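Local coordinates for histidine-containing phosphotransfer protein (Zea mays, PDB 1WN0) that probably relays phosphoryl groups between cytokinin sensor histidine kinases and response regulators in a multistep His-to-Asp phosphorelay, at residues 80-85 with 96-101; 59-64 with 115-120; 16-21 with 26-31; 48-53 with 122-127. One frame throughout, in Å; residues are numbered along the deposited sequence.

Interaction 1: residues 80-85 with 96-101; sequences HQLKGS and FTCMQF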
loop_
_atom_site.group_PDB
_atom_site.type_symbol
_atom_site.label_atom_id
_atom_site.label_comp_id
_atom_site.label_asym_id
_atom_site.label_seq_id
_atom_site.Cartn_x
_atom_site.Cartn_y
_atom_site.Cartn_z
ATOM N N HIS A 80 0.922 10.239 -4.738
ATOM C CA HIS A 80 2.100 10.566 -3.936
ATOM C C HIS A 80 1.948 10.216 -2.418
ATOM O O HIS A 80 2.816 9.541 -1.850
ATOM C CB HIS A 80 2.548 12.093 -4.143
ATOM C CG HIS A 80 3.780 12.468 -3.372
ATOM N ND1 HIS A 80 5.045 12.008 -3.722
ATOM C CD2 HIS A 80 3.947 13.239 -2.246
ATOM C CE1 HIS A 80 5.927 12.444 -2.823
ATOM N NE2 HIS A 80 5.289 13.198 -1.927
ATOM N N GLN A 81 0.771 10.502 -1.837
ATOM C CA GLN A 81 0.418 10.005 -0.522
ATOM C C GLN A 81 0.362 8.511 -0.444
ATOM O O GLN A 81 0.737 7.949 0.600
ATOM C CB GLN A 81 -0.915 10.537 -0.023
ATOM C CG GLN A 81 -1.116 12.118 -0.113
ATOM C CD GLN A 81 -2.602 12.560 0.272
ATOM O OE1 GLN A 81 -3.324 11.823 0.969
ATOM N NE2 GLN A 81 -3.039 13.766 -0.206
ATOM N N LEU A 82 -0.174 7.839 -1.473
ATOM C CA LEU A 82 -0.244 6.386 -1.396
ATOM C C LEU A 82 1.150 5.796 -1.428
ATOM O O LEU A 82 1.426 4.742 -0.754
ATOM C CB LEU A 82 -1.121 5.810 -2.523
ATOM C CG LEU A 82 -1.222 4.331 -2.715
ATOM C CD1 LEU A 82 -1.648 3.720 -1.415
ATOM C CD2 LEU A 82 -2.177 4.001 -3.699
ATOM N N LYS A 83 2.019 6.426 -2.234
ATOM C CA LYS A 83 3.435 6.027 -2.304
ATOM C C LYS A 83 4.119 6.105 -0.938
ATOM O O LYS A 83 4.742 5.058 -0.478
ATOM C CB LYS A 83 4.141 6.886 -3.282
ATOM C CG LYS A 83 5.583 6.604 -3.525
ATOM C CD LYS A 83 6.399 7.744 -4.158
ATOM C CE LYS A 83 7.913 7.541 -3.647
ATOM N NZ LYS A 83 9.033 8.274 -4.401
ATOM N N GLY A 84 3.998 7.251 -0.262
ATOM C CA GLY A 84 4.594 7.402 1.122
ATOM C C GLY A 84 3.996 6.393 2.103
ATOM O O GLY A 84 4.683 5.730 2.934
ATOM N N SER A 85 2.713 6.130 2.001
ATOM C CA SER A 85 2.080 5.126 2.914
ATOM C C SER A 85 2.596 3.703 2.659
ATOM O O SER A 85 2.904 2.952 3.569
ATOM C CB SER A 85 0.591 5.185 2.745
ATOM O OG SER A 85 -0.121 4.378 3.665
ATOM N N PHE A 96 5.875 0.605 -6.060
ATOM C CA PHE A 96 6.296 0.617 -7.445
ATOM C C PHE A 96 5.199 0.989 -8.373
ATOM O O PHE A 96 5.398 1.780 -9.285
ATOM C CB PHE A 96 6.875 -0.714 -7.860
ATOM C CG PHE A 96 7.316 -0.723 -9.283
ATOM C CD1 PHE A 96 6.460 -1.181 -10.283
ATOM C CD2 PHE A 96 8.571 -0.263 -9.600
ATOM C CE1 PHE A 96 6.858 -1.058 -11.670
ATOM C CE2 PHE A 96 8.958 -0.168 -10.893
ATOM C CZ PHE A 96 8.079 -0.606 -11.969
ATOM N N THR A 97 4.001 0.432 -8.185
ATOM C CA THR A 97 2.822 0.953 -8.962
ATOM C C THR A 97 2.564 2.429 -8.940
ATOM O O THR A 97 2.236 3.041 -9.969
ATOM C CB THR A 97 1.539 0.118 -8.656
ATOM O OG1 THR A 97 1.860 -1.253 -8.908
ATOM C CG2 THR A 97 0.457 0.325 -9.713
ATOM N N CYS A 98 2.641 2.993 -7.750
ATOM C CA CYS A 98 2.363 4.366 -7.508
ATOM C C CYS A 98 3.260 5.172 -8.380
ATOM O O CYS A 98 2.838 6.155 -8.992
ATOM C CB CYS A 98 2.601 4.694 -6.088
ATOM S SG CYS A 98 1.332 4.120 -5.007
ATOM N N MET A 99 4.492 4.703 -8.514
ATOM C CA MET A 99 5.492 5.409 -9.329
ATOM C C MET A 99 5.229 5.476 -10.832
ATOM O O MET A 99 5.754 6.337 -11.491
ATOM C CB MET A 99 6.940 4.849 -9.009
ATOM C CG MET A 99 7.534 5.377 -7.521
ATOM S SD MET A 99 8.806 4.164 -7.120
ATOM C CE MET A 99 10.222 5.089 -8.176
ATOM N N GLN A 100 4.395 4.600 -11.377
ATOM C CA GLN A 100 4.066 4.636 -12.827
ATOM C C GLN A 100 3.003 5.607 -13.172
ATOM O O GLN A 100 2.648 5.745 -14.354
ATOM C CB GLN A 100 3.635 3.239 -13.299
ATOM C CG GLN A 100 4.536 2.145 -12.613
ATOM C CD GLN A 100 6.068 2.423 -12.698
ATOM O OE1 GLN A 100 6.496 2.807 -13.747
ATOM N NE2 GLN A 100 6.903 2.142 -11.602
ATOM N N PHE A 101 2.421 6.266 -12.156
ATOM C CA PHE A 101 1.332 7.275 -12.396
ATOM C C PHE A 101 1.895 8.567 -12.944
ATOM O O PHE A 101 1.174 9.427 -13.493
ATOM C CB PHE A 101 0.591 7.568 -11.072
ATOM C CG PHE A 101 -0.590 6.650 -10.799
ATOM C CD1 PHE A 101 -0.408 5.462 -10.181
ATOM C CD2 PHE A 101 -1.883 6.988 -11.195
ATOM C CE1 PHE A 101 -1.499 4.650 -9.870
ATOM C CE2 PHE A 101 -2.897 6.211 -10.933
ATOM C CZ PHE A 101 -2.713 5.022 -10.247
#
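The thiol of C98 lies over the branch of L82, with C98 SG only 3.4 Å from L82 CG, a tight apolar fit. CD2 of the same leucine meets C98 SG at 3.7 Å, so the sulfur touches the branch point and one of its two methyls rather than a methyl tip alone. It gets there because SG stands anti to the carbonyl carbon of C98 (chi1 -76°). C98 SG also comes to 3.7 Å from K83 N, but that approach is a van der Waals one. Next to it, K83 CB and C98 CB stand 3.9 Å apart, and the backbones close to 5.6 Å between K83 CA and C98 CA. The short side chain of C98 helps the two helices come this near. The segment 80-85, HQLKGS, carries the His-x-x-Lys-Gly signature of HPt domains on helix 72-88; H80, the predicted phosphorylation site, directs its CB away from 96-101. K83 runs outward as an extended chain, its CD 4.3 Å from M99 CG, and also touches R102. Within 96-101, the side chain of Q100 folds back over F96: Q100 NE2 donates to F96 O at 2.8 Å, and the same nitrogen sits above the centre of the F96 ring. On the inner side, L82 continues onto A54 of helix 42-64, while C98 also packs on V79.

Interaction 2: residues 59-64 with 115-120; sequences SELAAL and MALAVV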
loop_
_atom_site.group_PDB
_atom_site.type_symbol
_atom_site.label_atom_id
_atom_site.label_comp_id
_atom_site.label_asym_id
_atom_site.label_seq_id
_atom_site.Cartn_x
_atom_site.Cartn_y
_atom_site.Cartn_z
ATOM N N SER A 59 -10.138 4.758 -2.864
ATOM C CA SER A 59 -11.488 5.294 -3.115
ATOM C C SER A 59 -11.545 6.660 -3.594
ATOM O O SER A 59 -12.334 6.918 -4.532
ATOM C CB SER A 59 -12.502 5.188 -1.895
ATOM O OG SER A 59 -12.087 3.952 -1.337
ATOM N N GLU A 60 -10.794 7.575 -2.979
ATOM C CA GLU A 60 -10.751 8.890 -3.593
ATOM C C GLU A 60 -10.200 8.873 -5.059
ATOM O O GLU A 60 -10.742 9.548 -5.946
ATOM C CB GLU A 60 -9.919 9.834 -2.711
ATOM C CG GLU A 60 -10.468 9.901 -1.283
ATOM C CD GLU A 60 -9.554 10.620 -0.224
ATOM O OE1 GLU A 60 -8.280 10.594 -0.399
ATOM O OE2 GLU A 60 -10.130 11.187 0.795
ATOM N N LEU A 61 -9.115 8.113 -5.324
ATOM C CA LEU A 61 -8.620 8.069 -6.708
ATOM C C LEU A 61 -9.695 7.584 -7.714
ATOM O O LEU A 61 -9.713 8.047 -8.835
ATOM C CB LEU A 61 -7.369 7.142 -6.829
ATOM C CG LEU A 61 -6.162 7.847 -6.281
ATOM C CD1 LEU A 61 -5.011 6.974 -6.042
ATOM C CD2 LEU A 61 -5.731 8.918 -7.189
ATOM N N ALA A 62 -10.494 6.584 -7.306
ATOM C CA ALA A 62 -11.495 5.969 -8.163
ATOM C C ALA A 62 -12.530 7.014 -8.516
ATOM O O ALA A 62 -12.888 7.091 -9.628
ATOM C CB ALA A 62 -12.227 4.828 -7.471
ATOM N N ALA A 63 -13.000 7.803 -7.527
ATOM C CA ALA A 63 -13.977 8.879 -7.780
ATOM C C ALA A 63 -13.312 9.924 -8.628
ATOM O O ALA A 63 -13.843 10.371 -9.683
ATOM C CB ALA A 63 -14.565 9.495 -6.413
ATOM N N LEU A 64 -12.081 10.289 -8.315
ATOM C CA LEU A 64 -11.531 11.383 -9.228
ATOM C C LEU A 64 -11.465 10.949 -10.701
ATOM O O LEU A 64 -11.761 11.720 -11.648
ATOM C CB LEU A 64 -10.101 11.799 -8.834
ATOM C CG LEU A 64 -9.833 12.974 -7.855
ATOM C CD1 LEU A 64 -10.938 13.781 -7.319
ATOM C CD2 LEU A 64 -8.845 12.564 -6.799
ATOM N N MET A 115 -6.215 1.826 -15.221
ATOM C CA MET A 115 -5.598 0.516 -15.212
ATOM C C MET A 115 -4.648 0.518 -14.086
ATOM O O MET A 115 -4.593 -0.457 -13.393
ATOM C CB MET A 115 -4.866 0.256 -16.532
ATOM C CG MET A 115 -5.702 0.358 -17.711
ATOM S SD MET A 115 -4.952 0.107 -19.414
ATOM C CE MET A 115 -4.704 -1.497 -19.366
ATOM N N ALA A 116 -3.781 1.543 -13.907
ATOM C CA ALA A 116 -2.841 1.407 -12.812
ATOM C C ALA A 116 -3.549 1.422 -11.496
ATOM O O ALA A 116 -3.189 0.698 -10.561
ATOM C CB ALA A 116 -1.859 2.510 -12.833
ATOM N N LEU A 117 -4.643 2.200 -11.386
ATOM C CA LEU A 117 -5.414 2.057 -10.162
ATOM C C LEU A 117 -5.893 0.677 -9.878
ATOM O O LEU A 117 -5.869 0.274 -8.677
ATOM C CB LEU A 117 -6.591 2.971 -10.075
ATOM C CG LEU A 117 -7.407 3.098 -8.777
ATOM C CD1 LEU A 117 -6.424 3.594 -7.657
ATOM C CD2 LEU A 117 -8.567 4.080 -8.962
ATOM N N ALA A 118 -6.407 -0.057 -10.897
ATOM C CA ALA A 118 -6.831 -1.448 -10.625
ATOM C C ALA A 118 -5.656 -2.319 -10.249
ATOM O O ALA A 118 -5.811 -3.288 -9.506
ATOM C CB ALA A 118 -7.521 -2.076 -11.892
ATOM N N VAL A 119 -4.468 -2.083 -10.860
ATOM C CA VAL A 119 -3.348 -2.927 -10.440
ATOM C C VAL A 119 -3.085 -2.653 -8.968
ATOM O O VAL A 119 -2.805 -3.521 -8.202
ATOM C CB VAL A 119 -2.038 -2.576 -11.180
ATOM C CG1 VAL A 119 -0.788 -3.306 -10.506
ATOM C CG2 VAL A 119 -2.120 -2.970 -12.624
ATOM N N VAL A 120 -3.059 -1.377 -8.619
ATOM C CA VAL A 120 -2.751 -0.996 -7.202
ATOM C C VAL A 120 -3.771 -1.485 -6.177
ATOM O O VAL A 120 -3.412 -2.049 -5.051
ATOM C CB VAL A 120 -2.345 0.479 -7.097
ATOM C CG1 VAL A 120 -3.469 1.348 -6.686
ATOM C CG2 VAL A 120 -1.202 0.593 -6.165
#
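L61, A62 and L117 bring no ring, amide or carboxylate to their contact, and the flat group that matters is the peptide unit joining L61 to A62. Over one of its faces sits a methyl of L117: CD2 lies almost straight above A62 N, 3.6 Å away, and equally close to A62 CA. The other methyl of the same leucine turns to the neighbouring side chain, with L117 CD1 3.8 Å from L61 CB and 4.0 Å from L61 CD1. L117 therefore straddles the ridge of helix 42-64, one branch on the backbone and the other on the leucine. Its CG is anti to its own backbone N (chi1 -171°), which carries the fork over toward helix 42-64. The two leucines lie askew, a methyl of L117 touching CB and CD1 of L61. At the border, A62 CB touches L117 CD2 at 4.0 Å; a methyl is all this residue offers, and the fork of L117 can settle onto the backbone beside it. The spacing of 7.5 Å between A62 CA and L117 CA reflects that close seat. L61 also touches V75 and Y78 of helix 72-88, while V120, one turn on from L117, packs against V94 and T97. Aliphatic side chains meeting in this way between helices 42-64 and 110-138 belong to the hydrophobic interior of the HPt four-helix bundle.

Interaction 3: residues 16-21 with 26-31; sequences SMFASG and QFQQLQ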
loop_
_atom_site.group_PDB
_atom_site.type_symbol
_atom_site.label_atom_id
_atom_site.label_comp_id
_atom_site.label_asym_id
_atom_site.label_seq_id
_atom_site.Cartn_x
_atom_site.Cartn_y
_atom_site.Cartn_z
ATOM N N SER A 16 6.338 -16.213 3.598
ATOM C CA SER A 16 5.568 -16.166 2.368
ATOM C C SER A 16 5.425 -14.685 1.849
ATOM O O SER A 16 5.519 -14.401 0.657
ATOM C CB SER A 16 4.163 -16.781 2.636
ATOM O OG SER A 16 3.098 -15.995 2.087
ATOM N N MET A 17 5.220 -13.766 2.782
ATOM C CA MET A 17 5.040 -12.408 2.413
ATOM C C MET A 17 6.348 -11.896 1.769
ATOM O O MET A 17 6.261 -11.231 0.749
ATOM C CB MET A 17 4.628 -11.625 3.613
ATOM C CG MET A 17 3.241 -11.867 3.940
ATOM S SD MET A 17 2.869 -11.237 5.592
ATOM C CE MET A 17 3.202 -9.352 5.443
ATOM N N PHE A 18 7.532 -12.227 2.316
ATOM C CA PHE A 18 8.804 -11.704 1.729
ATOM C C PHE A 18 9.167 -12.453 0.462
ATOM O O PHE A 18 9.712 -11.896 -0.469
ATOM C CB PHE A 18 10.049 -11.920 2.614
ATOM C CG PHE A 18 10.002 -11.268 3.914
ATOM C CD1 PHE A 18 9.656 -11.984 5.048
ATOM C CD2 PHE A 18 10.441 -9.972 4.064
ATOM C CE1 PHE A 18 9.635 -11.403 6.341
ATOM C CE2 PHE A 18 10.470 -9.371 5.362
ATOM C CZ PHE A 18 10.029 -10.103 6.496
ATOM N N ALA A 19 8.909 -13.748 0.474
ATOM C CA ALA A 19 9.371 -14.642 -0.556
ATOM C C ALA A 19 8.595 -14.341 -1.823
ATOM O O ALA A 19 9.148 -14.311 -2.911
ATOM C CB ALA A 19 9.144 -16.070 -0.114
ATOM N N SER A 20 7.313 -14.067 -1.663
ATOM C CA SER A 20 6.478 -13.528 -2.781
ATOM C C SER A 20 6.675 -12.007 -3.099
ATOM O O SER A 20 6.076 -11.442 -4.042
ATOM C CB SER A 20 5.023 -13.843 -2.471
ATOM O OG SER A 20 4.638 -12.970 -1.450
ATOM N N GLY A 21 7.515 -11.343 -2.301
ATOM C CA GLY A 21 7.782 -9.917 -2.523
ATOM C C GLY A 21 6.662 -8.917 -2.199
ATOM O O GLY A 21 6.768 -7.793 -2.577
ATOM N N GLN A 26 12.654 -3.260 4.350
ATOM C CA GLN A 26 12.200 -2.357 5.382
ATOM C C GLN A 26 11.175 -3.063 6.277
ATOM O O GLN A 26 11.305 -2.957 7.494
ATOM C CB GLN A 26 11.623 -1.002 4.938
ATOM C CG GLN A 26 10.507 -0.484 5.962
ATOM C CD GLN A 26 10.932 0.564 7.015
ATOM O OE1 GLN A 26 11.118 0.269 8.311
ATOM N NE2 GLN A 26 10.924 1.863 6.503
ATOM N N PHE A 27 10.179 -3.772 5.710
ATOM C CA PHE A 27 9.218 -4.445 6.550
ATOM C C PHE A 27 9.851 -5.337 7.594
ATOM O O PHE A 27 9.371 -5.397 8.716
ATOM C CB PHE A 27 8.123 -5.205 5.763
ATOM C CG PHE A 27 7.104 -5.835 6.692
ATOM C CD1 PHE A 27 7.184 -7.188 7.015
ATOM C CD2 PHE A 27 6.198 -5.040 7.367
ATOM C CE1 PHE A 27 6.296 -7.765 7.916
ATOM C CE2 PHE A 27 5.323 -5.589 8.298
ATOM C CZ PHE A 27 5.368 -6.964 8.574
ATOM N N GLN A 28 10.937 -6.023 7.236
ATOM C CA GLN A 28 11.719 -6.864 8.156
ATOM C C GLN A 28 12.139 -6.103 9.413
ATOM O O GLN A 28 12.087 -6.595 10.565
ATOM C CB GLN A 28 12.990 -7.306 7.418
ATOM C CG GLN A 28 13.941 -8.290 8.203
ATOM C CD GLN A 28 13.794 -9.729 7.720
ATOM O OE1 GLN A 28 13.384 -10.588 8.520
ATOM N NE2 GLN A 28 14.085 -9.995 6.400
ATOM N N GLN A 29 12.619 -4.892 9.157
ATOM C CA GLN A 29 13.100 -3.987 10.210
ATOM C C GLN A 29 11.920 -3.643 11.152
ATOM O O GLN A 29 12.026 -3.643 12.358
ATOM C CB GLN A 29 13.721 -2.747 9.552
ATOM C CG GLN A 29 14.851 -2.125 10.329
ATOM C CD GLN A 29 14.574 -0.636 10.657
ATOM O OE1 GLN A 29 14.022 -0.281 11.716
ATOM N NE2 GLN A 29 14.999 0.224 9.742
ATOM N N LEU A 30 10.758 -3.479 10.563
ATOM C CA LEU A 30 9.557 -3.197 11.331
ATOM C C LEU A 30 9.188 -4.274 12.282
ATOM O O LEU A 30 8.819 -4.002 13.384
ATOM C CB LEU A 30 8.378 -2.990 10.396
ATOM C CG LEU A 30 7.782 -1.657 10.361
ATOM C CD1 LEU A 30 6.489 -1.771 9.564
ATOM C CD2 LEU A 30 7.502 -1.237 11.733
ATOM N N GLN A 31 9.238 -5.506 11.807
ATOM C CA GLN A 31 8.711 -6.608 12.534
ATOM C C GLN A 31 9.707 -7.011 13.579
ATOM O O GLN A 31 9.369 -7.640 14.578
ATOM C CB GLN A 31 8.478 -7.782 11.552
ATOM C CG GLN A 31 7.233 -8.744 11.792
ATOM C CD GLN A 31 6.065 -8.298 12.704
ATOM O OE1 GLN A 31 5.124 -7.628 12.270
ATOM N NE2 GLN A 31 6.072 -8.784 13.926
#
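Q28 crosses the end of the F18 side chain at about a right angle. CB is the first to touch, 3.9 Å from F18 CE2. CG leaves anti to the backbone N (chi1 -177°), and the chain then bends at chi2 (102°), which brings the amide back beside the phenyl group. There Q28 CD stands 4.0 Å from F18 CZ, OE1 3.9 Å from the same carbon, and NE2 3.8 Å from F18 CE2. The amide plane lies about 10° from the ring plane, although the group sits obliquely to the ring, around its outer CE2-CZ bond.

The far end of F18 also reaches F27: F18 CZ arrives at the edge of that ring, near its plane, 4.1 Å from F27 CD1. M17 meets the same ring obliquely, with M17 CE 4.3 Å from F27 CE1. Trimming F18 to an alanine would probably open a gap beside F27 and set the Q28 amide free to turn. The helix carrying F18 ends just beyond it: S16 O takes both S20 N and S20 OG, the hydroxyl at 2.7 Å, and G21, with positive phi, completes a Schellman motif before the chain turns through V23 into helix 25-34.

F131 of helix 110-138 packs on both M17 and F27, which ties this N-terminal helical hairpin to the bundle. The chemistry is graded: methionine and phenylalanine carbons meet on the inner side, while the outer side is closed by a polar amide that can still face water, a dispersive hold in which neither polar atom of Q28 bonds to F18.

Interaction 4: residues 48-53 with 122-127; sequences TLFCDD and NEFYDL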
loop_
_atom_site.group_PDB
_atom_site.type_symbol
_atom_site.label_atom_id
_atom_site.label_comp_id
_atom_site.label_asym_id
_atom_site.label_seq_id
_atom_site.Cartn_x
_atom_site.Cartn_y
_atom_site.Cartn_z
ATOM N N THR A 48 -1.948 -0.708 10.478
ATOM C CA THR A 48 -3.336 -0.360 10.412
ATOM C C THR A 48 -3.470 0.939 9.678
ATOM O O THR A 48 -4.340 1.082 8.805
ATOM C CB THR A 48 -3.913 -0.238 11.872
ATOM O OG1 THR A 48 -3.764 -1.476 12.547
ATOM C CG2 THR A 48 -5.449 0.006 11.932
ATOM N N LEU A 49 -2.614 1.905 10.012
ATOM C CA LEU A 49 -2.634 3.277 9.395
ATOM C C LEU A 49 -2.419 3.113 7.850
ATOM O O LEU A 49 -3.135 3.732 6.995
ATOM C CB LEU A 49 -1.562 4.127 10.065
ATOM C CG LEU A 49 -1.520 5.562 9.514
ATOM C CD1 LEU A 49 -2.867 6.359 9.450
ATOM C CD2 LEU A 49 -0.417 6.413 10.207
ATOM N N PHE A 50 -1.563 2.155 7.473
ATOM C CA PHE A 50 -1.390 1.893 6.036
ATOM C C PHE A 50 -2.692 1.325 5.416
ATOM O O PHE A 50 -3.224 1.894 4.412
ATOM C CB PHE A 50 -0.259 0.927 5.781
ATOM C CG PHE A 50 -0.305 0.273 4.444
ATOM C CD1 PHE A 50 0.015 1.006 3.304
ATOM C CD2 PHE A 50 -0.640 -1.078 4.325
ATOM C CE1 PHE A 50 0.028 0.389 2.057
ATOM C CE2 PHE A 50 -0.616 -1.694 3.100
ATOM C CZ PHE A 50 -0.350 -0.970 1.967
ATOM N N CYS A 51 -3.255 0.296 6.064
ATOM C CA CYS A 51 -4.556 -0.247 5.598
ATOM C C CYS A 51 -5.685 0.864 5.537
ATOM O O CYS A 51 -6.345 0.980 4.523
ATOM C CB CYS A 51 -4.966 -1.485 6.375
ATOM S SG CYS A 51 -3.700 -2.786 6.347
ATOM N N ASP A 52 -5.800 1.760 6.521
ATOM C CA ASP A 52 -6.805 2.806 6.431
ATOM C C ASP A 52 -6.483 3.873 5.436
ATOM O O ASP A 52 -7.316 4.221 4.679
ATOM C CB ASP A 52 -7.101 3.442 7.774
ATOM C CG ASP A 52 -7.499 2.387 8.825
ATOM O OD1 ASP A 52 -7.246 2.593 10.017
ATOM O OD2 ASP A 52 -8.109 1.355 8.495
ATOM N N ASP A 53 -5.248 4.364 5.408
ATOM C CA ASP A 53 -4.856 5.339 4.415
ATOM C C ASP A 53 -4.969 4.772 2.996
ATOM O O ASP A 53 -5.542 5.413 2.113
ATOM C CB ASP A 53 -3.393 5.851 4.600
ATOM C CG ASP A 53 -3.164 6.813 5.791
ATOM O OD1 ASP A 53 -4.128 7.337 6.376
ATOM O OD2 ASP A 53 -1.967 7.127 6.154
ATOM N N ASN A 122 -5.620 -4.287 -6.622
ATOM C CA ASN A 122 -5.372 -5.709 -6.416
ATOM C C ASN A 122 -4.239 -6.008 -5.516
ATOM O O ASN A 122 -4.404 -6.840 -4.619
ATOM C CB ASN A 122 -5.164 -6.458 -7.736
ATOM C CG ASN A 122 -6.483 -6.535 -8.535
ATOM O OD1 ASN A 122 -7.539 -6.653 -7.950
ATOM N ND2 ASN A 122 -6.419 -6.396 -9.849
ATOM N N GLU A 123 -3.097 -5.293 -5.696
ATOM C CA GLU A 123 -1.873 -5.540 -4.900
ATOM C C GLU A 123 -2.120 -5.078 -3.434
ATOM O O GLU A 123 -1.633 -5.686 -2.403
ATOM C CB GLU A 123 -0.743 -4.730 -5.482
ATOM C CG GLU A 123 -0.172 -5.317 -6.772
ATOM C CD GLU A 123 0.794 -4.415 -7.544
ATOM O OE1 GLU A 123 1.526 -4.916 -8.389
ATOM O OE2 GLU A 123 0.868 -3.253 -7.299
ATOM N N PHE A 124 -2.843 -3.997 -3.298
ATOM C CA PHE A 124 -3.263 -3.607 -1.977
ATOM C C PHE A 124 -4.193 -4.646 -1.231
ATOM O O PHE A 124 -3.818 -5.132 -0.127
ATOM C CB PHE A 124 -3.858 -2.199 -1.942
ATOM C CG PHE A 124 -4.401 -1.876 -0.666
ATOM C CD1 PHE A 124 -3.587 -1.789 0.406
ATOM C CD2 PHE A 124 -5.771 -1.794 -0.503
ATOM C CE1 PHE A 124 -4.105 -1.576 1.649
ATOM C CE2 PHE A 124 -6.326 -1.506 0.696
ATOM C CZ PHE A 124 -5.534 -1.366 1.787
ATOM N N TYR A 125 -5.322 -5.064 -1.860
ATOM C CA TYR A 125 -6.225 -6.025 -1.231
ATOM C C TYR A 125 -5.431 -7.265 -0.831
ATOM O O TYR A 125 -5.585 -7.736 0.273
ATOM C CB TYR A 125 -7.390 -6.371 -2.138
ATOM C CG TYR A 125 -8.395 -5.240 -2.343
ATOM C CD1 TYR A 125 -8.433 -4.109 -1.517
ATOM C CD2 TYR A 125 -9.363 -5.332 -3.330
ATOM C CE1 TYR A 125 -9.415 -3.075 -1.722
ATOM C CE2 TYR A 125 -10.342 -4.288 -3.509
ATOM C CZ TYR A 125 -10.339 -3.209 -2.663
ATOM O OH TYR A 125 -11.238 -2.217 -2.845
ATOM N N ASP A 126 -4.518 -7.736 -1.658
ATOM C CA ASP A 126 -3.699 -8.936 -1.329
ATOM C C ASP A 126 -2.817 -8.684 -0.084
ATOM O O ASP A 126 -2.768 -9.508 0.859
ATOM C CB ASP A 126 -2.900 -9.262 -2.601
ATOM C CG ASP A 126 -1.998 -10.479 -2.476
ATOM O OD1 ASP A 126 -2.040 -11.280 -1.504
ATOM O OD2 ASP A 126 -1.170 -10.730 -3.346
ATOM N N LEU A 127 -2.128 -7.530 -0.013
ATOM C CA LEU A 127 -1.254 -7.287 1.099
ATOM C C LEU A 127 -2.056 -6.998 2.323
ATOM O O LEU A 127 -1.800 -7.518 3.411
ATOM C CB LEU A 127 -0.319 -6.138 0.797
ATOM C CG LEU A 127 0.978 -5.960 1.615
ATOM C CD1 LEU A 127 1.317 -4.542 1.815
ATOM C CD2 LEU A 127 1.047 -6.640 2.826
#
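Where F50 and C51 meet F124, the shortest polar bond in either segment is the helical one from D53 N to L49 O, 2.7 Å; the contact itself is apolar. F124 presents the edge of its ring to the face of F50 in an offset edge-to-face pair, the centroids 5.5 Å apart and the planes at 80°. F50 CZ comes to 3.7 Å from F124 CD1. Both rings extend with CG anti to the backbone N (chi1 174° for F124), which swings their ends into the space between the helices. L127 completes the group, its CD1 3.7 Å from F50 CE2, and F124 CZ rests 3.7 Å from C51 O.

The axes of 48-53 and 122-127 run roughly antiparallel, 145° apart in direction, and approach to 11.1 Å, with the two rings packed between them. S85 and S86 of helix 72-88 border F50, while F124 also touches A54 and I58. Replacing F124 by an alanine would probably strip the F50 face of its edge partner and open a gap next to C51. Dispersion and the weak electrostatics of the ring pair do the holding in this interior of the four-helix bundle: no charged group takes part in the contact, and C51 O, the polar atom of the two segments that meets a ring, lies against F124 CZ.

How the interactions relate
Interactions 2 and 4 are buried and join the same two helices, 42-64 and 110-138, at successive levels of the bundle: leucine and alanine in the first, phenylalanine rings with a leucine in the second. Interaction 1 is nested inside both chain loops and only partly buried; it joins helices 72-88 and 92-99 through a cysteine, with a lysine and a methionine toward the surface. It touches both neighbours: F101 packs on A116 and L117 in interaction 2, while T97 OG1 probably hydrogen-bonds E123 OE2 in interaction 4. Interaction 3 touches none of the others, its nearest atoms about 4 Å from interaction 4, and closes an N-terminal hairpin with an aromatic inner side and an exposed amide.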